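Local coordinates for acetyltransferase (Bacillus cereus, PDB 1Y9W), which probably transfers an acyl group, likely acetyl, to an as yet unidentified acceptor, at residues S27-T30 and D31-Q35. Numbering follows the deposited sequence.
Sequences SILT and DEVKQ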
loop_
_atom_site.group_PDB
_atom_site.type_symbol
_atom_site.label_atom_id
_atom_site.label_comp_id
_atom_site.label_asym_id
_atom_site.label_seq_id
_atom_site.Cartn_x
_atom_site.Cartn_y
_atom_site.Cartn_z
ATOM N N SER A 27 19.225 6.117 2.190
ATOM C CA SER A 27 20.659 6.225 1.962
ATOM C C SER A 27 21.052 6.377 0.496
ATOM O O SER A 27 22.152 6.839 0.192
ATOM C CB SER A 27 21.385 5.015 2.556
ATOM O OG SER A 27 21.123 3.839 1.819
ATOM N N ILE A 28 20.170 5.993 -0.418
ATOM C CA ILE A 28 20.504 6.122 -1.829
ATOM C C ILE A 28 19.651 7.153 -2.570
ATOM O O ILE A 28 19.667 7.214 -3.798
ATOM C CB ILE A 28 20.420 4.749 -2.544
ATOM C CG1 ILE A 28 18.985 4.225 -2.538
ATOM C CG2 ILE A 28 21.346 3.747 -1.846
ATOM C CD1 ILE A 28 18.839 2.876 -3.227
ATOM N N LEU A 29 18.912 7.968 -1.822
ATOM C CA LEU A 29 18.073 9.002 -2.420
ATOM C C LEU A 29 18.516 10.377 -1.948
ATOM O O LEU A 29 19.058 10.525 -0.850
ATOM C CB LEU A 29 16.600 8.799 -2.048
ATOM C CG LEU A 29 15.905 7.571 -2.632
ATOM C CD1 LEU A 29 14.473 7.508 -2.136
ATOM C CD2 LEU A 29 15.952 7.639 -4.147
ATOM N N THR A 30 18.277 11.384 -2.781
ATOM C CA THR A 30 18.652 12.749 -2.447
ATOM C C THR A 30 17.577 13.424 -1.595
ATOM O O THR A 30 16.418 13.001 -1.582
ATOM C CB THR A 30 18.907 13.580 -3.722
ATOM O OG1 THR A 30 17.739 13.566 -4.552
ATOM C CG2 THR A 30 20.091 13.005 -4.494
ATOM N N ASP A 31 17.976 14.472 -0.882
ATOM C CA ASP A 31 17.064 15.193 -0.002
ATOM C C ASP A 31 15.927 15.840 -0.769
ATOM O O ASP A 31 14.857 16.102 -0.222
ATOM C CB ASP A 31 17.831 16.256 0.792
ATOM C CG ASP A 31 19.088 15.700 1.437
ATOM O OD1 ASP A 31 19.079 14.521 1.852
ATOM O OD2 ASP A 31 20.084 16.446 1.536
ATOM N N GLU A 32 16.169 16.089 -2.045
ATOM C CA GLU A 32 15.179 16.701 -2.908
ATOM C C GLU A 32 13.828 15.969 -2.887
ATOM O O GLU A 32 12.778 16.598 -3.004
ATOM C CB GLU A 32 15.731 16.745 -4.331
ATOM C CG GLU A 32 14.753 17.205 -5.380
ATOM C CD GLU A 32 15.212 16.837 -6.775
ATOM O OE1 GLU A 32 15.464 15.636 -7.017
ATOM O OE2 GLU A 32 15.319 17.746 -7.628
ATOM N N VAL A 33 13.847 14.647 -2.740
ATOM C CA VAL A 33 12.600 13.878 -2.732
ATOM C C VAL A 33 12.163 13.494 -1.324
ATOM O O VAL A 33 11.081 12.923 -1.133
ATOM C CB VAL A 33 12.725 12.569 -3.569
ATOM C CG1 VAL A 33 13.078 12.891 -5.006
ATOM C CG2 VAL A 33 13.780 11.656 -2.967
ATOM N N LYS A 34 12.997 13.818 -0.339
ATOM C CA LYS A 34 12.707 13.467 1.044
ATOM C C LYS A 34 11.721 14.364 1.801
ATOM O O LYS A 34 12.061 14.983 2.819
ATOM C CB LYS A 34 14.020 13.324 1.825
ATOM C CG LYS A 34 14.901 12.190 1.291
ATOM C CD LYS A 34 16.190 12.018 2.081
ATOM C CE LYS A 34 17.086 10.989 1.414
ATOM N NZ LYS A 34 18.354 10.778 2.147
ATOM N N GLN A 35 10.492 14.423 1.295
ATOM C CA GLN A 35 9.441 15.184 1.945
ATOM C C GLN A 35 9.190 14.466 3.265
ATOM O O GLN A 35 8.991 13.256 3.285
ATOM C CB GLN A 35 8.163 15.154 1.107
ATOM C CG GLN A 35 6.927 15.659 1.845
ATOM C CD GLN A 35 5.636 15.439 1.065
ATOM O OE1 GLN A 35 5.447 14.397 0.436
ATOM N NE2 GLN A 35 4.734 16.410 1.119
#
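The flat group here is the Thr30-Asp31 peptide: Val33 N stands over one face of the Thr30 carbonyl, 49° out of its plane, Lys34 CG lies over the other, and Val33 CG2 comes in close to the plane, beyond the oxygen. The bond from Val33 N to Thr30 O is long at 3.3 Å but fairly straight, 158° at the hydrogen, and closes a beta turn with helix-like central residues (type I/III) in the loop joining helix 11-27 to strand 38-45. Lys34 N to Asp31 O, at 2.9 Å, closes an overlapping one; Lys34 then centres an inverse gamma turn closed by a weak Gln35 N to Val33 O bond. With CG anti to the carbonyl carbon (chi1 -63°) and the chain extended beyond, the lysine passes over the Thr30 carbonyl until NZ lies 3.1 Å from Leu29 O and hydrogen-bonds to Met26 O. On the apolar side, Leu29 CB meets Val33 CG2 at 4.1 Å; Leu29 also packs on Phe61 and on His131 of the second subunit, Val33 on Pro128 of that subunit. Thr30 OG1 runs alongside Glu32 CB, 3.8 Å away. One ammonium thus ties the turn to the helix end, its charge perhaps partly offset by Asp31 OD1, a long 3.8 Å from Lys34 NZ, while the buried leucine and valine face the dimer partner.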